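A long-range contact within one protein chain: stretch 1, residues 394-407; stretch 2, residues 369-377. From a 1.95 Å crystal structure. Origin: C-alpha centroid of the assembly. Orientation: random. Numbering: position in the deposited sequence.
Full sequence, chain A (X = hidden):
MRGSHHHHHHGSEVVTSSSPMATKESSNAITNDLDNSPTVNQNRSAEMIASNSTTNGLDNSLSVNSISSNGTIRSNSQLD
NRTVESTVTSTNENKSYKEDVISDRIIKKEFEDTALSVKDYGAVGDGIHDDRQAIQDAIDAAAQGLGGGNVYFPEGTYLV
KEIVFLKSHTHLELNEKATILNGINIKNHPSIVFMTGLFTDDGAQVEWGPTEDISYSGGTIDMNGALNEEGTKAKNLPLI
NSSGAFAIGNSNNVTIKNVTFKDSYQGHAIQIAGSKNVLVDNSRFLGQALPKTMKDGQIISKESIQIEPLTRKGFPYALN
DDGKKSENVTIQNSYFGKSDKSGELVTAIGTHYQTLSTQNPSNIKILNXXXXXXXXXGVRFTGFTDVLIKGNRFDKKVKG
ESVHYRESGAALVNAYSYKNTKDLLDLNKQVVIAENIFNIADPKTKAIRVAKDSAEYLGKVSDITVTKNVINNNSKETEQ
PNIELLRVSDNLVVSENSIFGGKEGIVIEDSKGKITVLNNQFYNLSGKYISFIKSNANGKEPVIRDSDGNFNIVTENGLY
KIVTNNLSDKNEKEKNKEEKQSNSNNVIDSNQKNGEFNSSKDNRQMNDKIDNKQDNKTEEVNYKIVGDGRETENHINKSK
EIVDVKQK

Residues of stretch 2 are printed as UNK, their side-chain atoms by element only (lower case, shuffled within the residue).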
ATOM      1  N   PHE A 394       1.928  -2.373  12.874  1.00 19.42           N
ATOM      2  CA  PHE A 394       3.049  -2.666  11.980  1.00 20.20           C
ATOM      3  C   PHE A 394       4.083  -3.476  12.739  1.00 22.77           C
ATOM      4  O   PHE A 394       4.718  -2.956  13.664  1.00 24.06           O
ATOM      5  CB  PHE A 394       3.734  -1.385  11.494  1.00 18.16           C
ATOM      6  CG  PHE A 394       2.830  -0.427  10.766  1.00 18.13           C
ATOM      7  CD1 PHE A 394       1.828   0.265  11.445  1.00 17.33           C
ATOM      8  CD2 PHE A 394       3.031  -0.164   9.409  1.00 16.23           C
ATOM      9  CE1 PHE A 394       1.041   1.211  10.786  1.00 16.08           C
ATOM     10  CE2 PHE A 394       2.258   0.775   8.738  1.00 16.81           C
ATOM     11  CZ  PHE A 394       1.259   1.471   9.424  1.00 18.24           C
ATOM     12  N   ASP A 395       4.261  -4.736  12.359  1.00 21.99           N
ATOM     13  CA  ASP A 395       5.251  -5.575  13.022  1.00 24.34           C
ATOM     14  C   ASP A 395       6.459  -5.766  12.117  1.00 25.26           C
ATOM     15  O   ASP A 395       6.328  -5.840  10.894  1.00 23.74           O
ATOM     16  CB  ASP A 395       4.662  -6.941  13.379  1.00 26.09           C
ATOM     17  CG  ASP A 395       3.615  -6.863  14.482  1.00 29.62           C
ATOM     18  OD1 ASP A 395       3.825  -6.111  15.461  1.00 32.21           O
ATOM     19  OD2 ASP A 395       2.590  -7.567  14.379  1.00 31.63           O
ATOM     20  N   LYS A 396       7.639  -5.829  12.718  1.00 25.24           N
ATOM     21  CA  LYS A 396       8.862  -6.026  11.953  1.00 26.44           C
ATOM     22  C   LYS A 396       9.799  -6.894  12.767  1.00 28.31           C
ATOM     23  O   LYS A 396      10.221  -6.519  13.861  1.00 29.12           O
ATOM     24  CB  LYS A 396       9.520  -4.682  11.637  1.00 25.65           C
ATOM     25  CG  LYS A 396      10.773  -4.777  10.776  1.00 25.37           C
ATOM     26  CD  LYS A 396      10.495  -5.377   9.405  1.00 25.63           C
ATOM     27  CE  LYS A 396      11.749  -5.345   8.535  1.00 26.01           C
ATOM     28  NZ  LYS A 396      11.583  -6.093   7.257  1.00 24.89           N
ATOM     29  N   LYS A 397      10.108  -8.069  12.235  1.00 30.11           N
ATOM     30  CA  LYS A 397      10.988  -9.004  12.916  1.00 31.05           C
ATOM     31  C   LYS A 397      12.433  -8.835  12.458  1.00 31.72           C
ATOM     32  O   LYS A 397      12.730  -8.033  11.569  1.00 30.49           O
ATOM     33  CB  LYS A 397      10.527 -10.439  12.657  1.00 31.64           C
ATOM     34  CG  LYS A 397       9.142 -10.751  13.199  1.00 35.12           C
ATOM     35  CD  LYS A 397       8.826 -12.237  13.076  1.00 39.06           C
ATOM     36  CE  LYS A 397       8.367 -12.623  11.679  1.00 40.66           C
ATOM     37  NZ  LYS A 397       6.877 -12.569  11.570  1.00 42.99           N
ATOM     38  N   VAL A 398      13.333  -9.590  13.074  1.00 32.87           N
ATOM     39  CA  VAL A 398      14.737  -9.519  12.705  1.00 33.98           C
ATOM     40  C   VAL A 398      14.974 -10.298  11.415  1.00 34.01           C
ATOM     41  O   VAL A 398      14.175 -11.157  11.037  1.00 32.40           O
ATOM     42  CB  VAL A 398      15.641 -10.093  13.820  1.00 34.41           C
ATOM     43  CG1 VAL A 398      15.522  -9.236  15.072  1.00 34.00           C
ATOM     44  CG2 VAL A 398      15.248 -11.528  14.123  1.00 33.50           C
ATOM     45  N   LYS A 399      16.071  -9.969  10.740  1.00 35.30           N
ATOM     46  CA  LYS A 399      16.468 -10.610   9.493  1.00 36.86           C
ATOM     47  C   LYS A 399      16.359 -12.132   9.562  1.00 36.87           C
ATOM     48  O   LYS A 399      15.868 -12.774   8.631  1.00 37.56           O
ATOM     49  CB  LYS A 399      17.907 -10.208   9.172  1.00 38.78           C
ATOM     50  CG  LYS A 399      18.558 -10.941   8.011  1.00 42.51           C
ATOM     51  CD  LYS A 399      20.052 -10.629   7.997  1.00 44.56           C
ATOM     52  CE  LYS A 399      20.794 -11.368   6.892  1.00 46.19           C
ATOM     53  NZ  LYS A 399      20.463 -10.841   5.540  1.00 46.19           N
ATOM     54  N   GLY A 400      16.811 -12.700  10.675  1.00 36.64           N
ATOM     55  CA  GLY A 400      16.788 -14.142  10.848  1.00 36.46           C
ATOM     56  C   GLY A 400      15.432 -14.821  10.807  1.00 36.52           C
ATOM     57  O   GLY A 400      15.344 -16.000  10.469  1.00 37.14           O
ATOM     58  N   GLU A 401      14.374 -14.092  11.148  1.00 35.97           N
ATOM     59  CA  GLU A 401      13.028 -14.658  11.150  1.00 35.82           C
ATOM     60  C   GLU A 401      12.195 -14.182   9.965  1.00 34.58           C
ATOM     61  O   GLU A 401      10.971 -14.294   9.974  1.00 33.37           O
ATOM     62  CB  GLU A 401      12.317 -14.287  12.450  1.00 39.04           C
ATOM     63  CG  GLU A 401      12.929 -14.913  13.689  1.00 43.50           C
ATOM     64  CD  GLU A 401      12.507 -14.208  14.963  1.00 47.15           C
ATOM     65  OE1 GLU A 401      11.298 -13.933  15.125  1.00 48.50           O
ATOM     66  OE2 GLU A 401      13.389 -13.933  15.806  1.00 49.79           O
ATOM     67  N   SER A 402      12.860 -13.661   8.944  1.00 32.66           N
ATOM     68  CA  SER A 402      12.163 -13.157   7.771  1.00 31.55           C
ATOM     69  C   SER A 402      12.594 -13.863   6.497  1.00 31.85           C
ATOM     70  O   SER A 402      13.776 -14.139   6.303  1.00 32.16           O
ATOM     71  CB  SER A 402      12.424 -11.660   7.618  1.00 29.80           C
ATOM     72  OG  SER A 402      12.196 -10.981   8.839  1.00 29.80           O
ATOM     73  N   VAL A 403      11.628 -14.156   5.632  1.00 31.95           N
ATOM     74  CA  VAL A 403      11.926 -14.798   4.360  1.00 32.15           C
ATOM     75  C   VAL A 403      12.538 -13.719   3.478  1.00 31.22           C
ATOM     76  O   VAL A 403      13.546 -13.939   2.807  1.00 32.69           O
ATOM     77  CB  VAL A 403      10.647 -15.337   3.685  1.00 32.39           C
ATOM     78  CG1 VAL A 403      10.989 -15.945   2.335  1.00 32.56           C
ATOM     79  CG2 VAL A 403       9.979 -16.365   4.585  1.00 31.86           C
ATOM     80  N   HIS A 404      11.919 -12.545   3.497  1.00 29.65           N
ATOM     81  CA  HIS A 404      12.394 -11.408   2.724  1.00 27.49           C
ATOM     82  C   HIS A 404      13.005 -10.390   3.676  1.00 27.76           C
ATOM     83  O   HIS A 404      12.456 -10.124   4.745  1.00 27.54           O
ATOM     84  CB  HIS A 404      11.233 -10.766   1.961  1.00 27.11           C
ATOM     85  CG  HIS A 404      10.735 -11.590   0.814  1.00 27.01           C
ATOM     86  ND1 HIS A 404       9.452 -11.478   0.320  1.00 25.98           N
ATOM     87  CD2 HIS A 404      11.355 -12.516   0.044  1.00 25.96           C
ATOM     88  CE1 HIS A 404       9.305 -12.299  -0.704  1.00 25.87           C
ATOM     89  NE2 HIS A 404      10.445 -12.940  -0.893  1.00 26.85           N
ATOM     90  N   TYR A 405      14.149  -9.836   3.295  1.00 27.67           N
ATOM     91  CA  TYR A 405      14.817  -8.831   4.111  1.00 29.31           C
ATOM     92  C   TYR A 405      15.553  -7.870   3.198  1.00 29.48           C
ATOM     93  O   TYR A 405      16.230  -8.287   2.254  1.00 29.94           O
ATOM     94  CB  TYR A 405      15.811  -9.472   5.085  1.00 29.51           C
ATOM     95  CG  TYR A 405      16.412  -8.473   6.054  1.00 30.62           C
ATOM     96  CD1 TYR A 405      15.654  -7.949   7.107  1.00 29.73           C
ATOM     97  CD2 TYR A 405      17.717  -8.009   5.889  1.00 30.59           C
ATOM     98  CE1 TYR A 405      16.181  -6.984   7.967  1.00 29.55           C
ATOM     99  CE2 TYR A 405      18.255  -7.045   6.744  1.00 30.95           C
ATOM    100  CZ  TYR A 405      17.480  -6.536   7.779  1.00 30.98           C
ATOM    101  OH  TYR A 405      18.002  -5.566   8.602  1.00 30.51           O
ATOM    102  N   ARG A 406      15.417  -6.581   3.483  1.00 29.60           N
ATOM    103  CA  ARG A 406      16.057  -5.544   2.686  1.00 30.80           C
ATOM    104  C   ARG A 406      17.256  -4.950   3.424  1.00 32.08           C
ATOM    105  O   ARG A 406      17.100  -4.268   4.438  1.00 32.26           O
ATOM    106  CB  ARG A 406      15.029  -4.455   2.369  1.00 31.21           C
ATOM    107  CG  ARG A 406      15.506  -3.377   1.424  1.00 32.45           C
ATOM    108  CD  ARG A 406      14.314  -2.641   0.835  1.00 31.64           C
ATOM    109  NE  ARG A 406      14.700  -1.675  -0.187  1.00 31.11           N
ATOM    110  CZ  ARG A 406      15.244  -0.490   0.065  1.00 32.96           C
ATOM    111  NH1 ARG A 406      15.475  -0.103   1.314  1.00 32.23           N
ATOM    112  NH2 ARG A 406      15.547   0.317  -0.943  1.00 33.62           N
ATOM    113  N   GLU A 407      18.455  -5.221   2.909  1.00 32.74           N
ATOM    114  CA  GLU A 407      19.692  -4.724   3.508  1.00 33.03           C
ATOM    115  C   GLU A 407      19.721  -3.207   3.587  1.00 32.29           C
ATOM    116  O   GLU A 407      20.327  -2.637   4.492  1.00 33.28           O
ATOM    117  CB  GLU A 407      20.908  -5.199   2.700  1.00 34.65           C
ATOM    118  CG  GLU A 407      21.196  -6.688   2.805  1.00 37.35           C
ATOM    119  CD  GLU A 407      21.313  -7.152   4.244  1.00 38.81           C
ATOM    120  OE1 GLU A 407      21.927  -6.425   5.055  1.00 40.06           O
ATOM    121  OE2 GLU A 407      20.798  -8.243   4.564  1.00 41.74           O
ATOM    122  N   UNK A 369      -5.471  -2.180  10.106  1.00 16.94           N
ATOM    123  CA  UNK A 369      -4.894  -3.313   9.377  1.00 17.28           C
ATOM    124  C   UNK A 369      -3.691  -3.838  10.148  1.00 18.31           C
ATOM    125  O   UNK A 369      -3.147  -3.143  11.011  1.00 19.28           O
ATOM    126  n   UNK A 369      -6.370  -3.172   6.622  1.00 12.60           N
ATOM    127  o   UNK A 369      -5.577  -1.087   6.930  1.00 16.07           O
ATOM    128  c   UNK A 369      -4.405  -2.897   7.983  1.00 16.63           C
ATOM    129  c   UNK A 369      -5.502  -2.310   7.128  1.00 15.21           C
ATOM    130  N   UNK A 370      -3.271  -5.061   9.831  1.00 17.18           N
ATOM    131  CA  UNK A 370      -2.097  -5.655  10.465  1.00 17.30           C
ATOM    132  C   UNK A 370      -1.049  -5.894   9.372  1.00 17.84           C
ATOM    133  O   UNK A 370      -1.225  -6.752   8.509  1.00 17.87           O
ATOM    134  n   UNK A 370      -1.424  -8.811  12.552  1.00 22.18           N
ATOM    135  c   UNK A 370      -0.258  -9.127  13.090  1.00 21.36           C
ATOM    136  c   UNK A 370      -2.451  -6.988  11.138  1.00 17.85           C
ATOM    137  n   UNK A 370       0.617  -8.191  12.770  1.00 21.53           N
ATOM    138  c   UNK A 370      -0.010  -7.240  12.000  1.00 20.64           C
ATOM    139  c   UNK A 370      -1.301  -7.626  11.859  1.00 21.48           C
ATOM    140  N   UNK A 371       0.027  -5.118   9.401  1.00 16.51           N
ATOM    141  CA  UNK A 371       1.099  -5.249   8.418  1.00 16.35           C
ATOM    142  C   UNK A 371       2.172  -6.089   9.101  1.00 18.07           C
ATOM    143  O   UNK A 371       3.026  -5.568   9.823  1.00 17.02           O
ATOM    144  c   UNK A 371      -0.931  -2.379   5.658  1.00 16.50           C
ATOM    145  c   UNK A 371       0.586  -2.960   7.468  1.00 17.13           C
ATOM    146  c   UNK A 371      -0.847  -1.007   7.635  1.00 18.04           C
ATOM    147  c   UNK A 371       1.628  -3.869   8.058  1.00 16.50           C
ATOM    148  c   UNK A 371       0.132  -1.853   8.175  1.00 16.05           C
ATOM    149  c   UNK A 371      -1.378  -1.272   6.377  1.00 15.51           C
ATOM    150  c   UNK A 371       0.050  -3.219   6.209  1.00 16.52           C
ATOM    151  N   UNK A 372       2.114  -7.393   8.849  1.00 18.38           N
ATOM    152  CA  UNK A 372       2.994  -8.366   9.480  1.00 19.38           C
ATOM    153  C   UNK A 372       4.348  -8.651   8.835  1.00 19.75           C
ATOM    154  O   UNK A 372       4.488  -9.573   8.025  1.00 18.71           O
ATOM    155  c   UNK A 372       2.224  -9.676   9.641  1.00 20.52           C
ATOM    156  o   UNK A 372       2.153 -11.596  11.033  1.00 21.98           O
ATOM    157  c   UNK A 372       2.781 -10.558  10.743  1.00 23.36           C
ATOM    158  o   UNK A 372       3.837 -10.219  11.312  1.00 24.97           O
ATOM    159  N   UNK A 373       5.343  -7.859   9.216  1.00 20.40           N
ATOM    160  CA  UNK A 373       6.713  -8.025   8.735  1.00 22.11           C
ATOM    161  C   UNK A 373       6.935  -7.755   7.244  1.00 22.18           C
ATOM    162  O   UNK A 373       7.503  -8.594   6.541  1.00 23.80           O
ATOM    163  n   UNK A 373       9.232 -10.659   8.550  1.00 23.10           N
ATOM    164  c   UNK A 373       7.201  -9.444   9.098  1.00 22.09           C
ATOM    165  o   UNK A 373       9.420  -8.695   9.639  1.00 22.30           O
ATOM    166  c   UNK A 373       8.717  -9.565   9.113  1.00 23.36           C
ATOM    167  N   UNK A 374       6.498  -6.592   6.762  1.00 20.58           N
ATOM    168  CA  UNK A 374       6.697  -6.231   5.356  1.00 20.71           C
ATOM    169  C   UNK A 374       8.193  -6.012   5.141  1.00 20.61           C
ATOM    170  O   UNK A 374       8.907  -5.633   6.067  1.00 21.96           O
ATOM    171  s   UNK A 374       3.279  -6.012   5.235  1.00 16.89           S
ATOM    172  c   UNK A 374       4.574  -5.158   4.325  1.00 19.02           C
ATOM    173  c   UNK A 374       3.782  -7.763   4.993  1.00 20.37           C
ATOM    174  c   UNK A 374       5.939  -4.946   5.009  1.00 20.42           C
ATOM    175  N   UNK A 375       8.664  -6.251   3.921  1.00 21.35           N
ATOM    176  CA  UNK A 375      10.081  -6.096   3.603  1.00 21.02           C
ATOM    177  C   UNK A 375      10.531  -4.640   3.490  1.00 21.50           C
ATOM    178  O   UNK A 375      11.670  -4.307   3.833  1.00 22.08           O
ATOM    179  c   UNK A 375      10.398  -6.840   2.299  1.00 19.71           C
ATOM    180  c   UNK A 375      11.838  -6.710   1.838  1.00 20.85           C
ATOM    181  c   UNK A 375      11.852  -6.273  -0.851  1.00 19.87           C
ATOM    182  s   UNK A 375      12.116  -7.561   0.253  1.00 20.15           S
ATOM    183  N   UNK A 376       9.645  -3.767   3.027  1.00 20.10           N
ATOM    184  CA  UNK A 376      10.021  -2.373   2.858  1.00 19.95           C
ATOM    185  C   UNK A 376       9.142  -1.371   3.590  1.00 19.58           C
ATOM    186  O   UNK A 376       9.646  -0.411   4.187  1.00 18.48           O
ATOM    187  c   UNK A 376      12.198   1.116   1.432  1.00 27.28           C
ATOM    188  c   UNK A 376      10.559   1.356  -0.308  1.00 27.50           C
ATOM    189  c   UNK A 376      10.039   0.104   0.016  1.00 23.34           C
ATOM    190  o   UNK A 376      12.153   3.092   0.095  1.00 31.67           O
ATOM    191  c   UNK A 376      10.057  -2.037   1.363  1.00 20.47           C
ATOM    192  c   UNK A 376      11.676  -0.133   1.746  1.00 25.05           C
ATOM    193  c   UNK A 376      10.592  -0.659   1.046  1.00 24.20           C
ATOM    194  c   UNK A 376      11.636   1.855   0.405  1.00 27.59           C
ATOM    195  N   UNK A 377       7.834  -1.592   3.553  1.00 17.75           N
ATOM    196  CA  UNK A 377       6.923  -0.669   4.207  1.00 17.64           C
ATOM    197  C   UNK A 377       5.497  -1.181   4.239  1.00 18.37           C
ATOM    198  O   UNK A 377       5.074  -1.937   3.365  1.00 18.28           O
ATOM    199  c   UNK A 377       6.961   0.671   3.488  1.00 16.33           C
TER
HETATM  200  O   HOH W   1       5.336  -4.520   8.699  1.00 18.26           O
HETATM  201  O   HOH W   2      10.521  -8.597   5.755  1.00 23.72           O
HETATM  202  O   HOH W   3       7.242 -13.285   8.620  1.00 26.70           O
HETATM  203  O   HOH W   4      13.419  -5.614   5.502  1.00 28.06           O

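Position 369 carries two carbons, the second bearing one oxygen and one nitrogen, and its side chain stays out of reach of stretch 1. A terminal amide on so short a stem is Asn369.

Position 370 has one carbon and then a five-membered ring of three carbons and two nitrogens. One ring nitrogen lies 2.6 Å from Asp395 OD2, with the carboxylate at the ring edge, near its plane. The ring is imidazole, so this is His370, and NE2 donates that hydrogen bond.

Position 371 shows one carbon and a ring of six carbons without oxygen, lying over one face of the Phe394 ring. It is Phe371. Its CD2 comes within 3.4 Å of Phe394 CE2, the ring planes inclined at 40°. Its backbone O accepts from Asp395 N at 2.9 Å.

Position 372 has two carbons, the second carrying two oxygens, one of them near Lys397 NZ: a carboxylate, Asp372. Its OD1 makes a long salt bridge, 3.9 Å, to Lys397 NZ, and sits 4.2 Å from Asp395 OD2, an unfavourable closeness of like charges that the lysine and His370 can offset.

Position 373 again has two carbons ending in one oxygen and one nitrogen. The oxygen faces the backbone N of Lys397 and the nitrogen faces Ser402, a donor-acceptor pattern that suits an amide: Asn373. Lys397 N donates to OD1 at 2.8 Å, and ND2 donates to Ser402 OG at 3.0 Å. With phi/psi of 67/52, the backbone turns here as the strand ends, while Asn373 N still reaches Asp395 O at 2.8 Å.

Position 374 is an unbranched chain of two carbons, sulfur and carbon; its CA-to-CB bond points away from stretch 1, and no side-chain atom comes within 4.5 Å of it. It is Met374, and its contribution is backbone: Lys396 NZ donates to its O at 3.0 Å.

Position 375 repeats that unbranched chain, its sulfur close to CB of His404 and a chain carbon close to CB of Arg406. In Met375, SD lies 3.7 Å from His404 CB and CG 3.9 Å from Arg406 CB.

Position 376 has one carbon and a six-carbon ring bearing oxygen, with a ring carbon over one face of the Arg406 guanidinium: Tyr376. Its CE1 is 3.5 Å from Arg406 NH1.

Position 377 has a single side-chain carbon, pointing away: Ala377.

The contact begins as a short parallel pairing, with the phenylalanines on one face and the aspartates on the other. Where the pairing ends, Asn373 continues it by side chain, bridging Lys397 and Ser402. Beyond, lysine and water take over: one water links Met375 O, Lys396 NZ and Arg406 N, while Met375 and Tyr376 supply the packing.

Stretch 2 369-377: NHFDNMMYA
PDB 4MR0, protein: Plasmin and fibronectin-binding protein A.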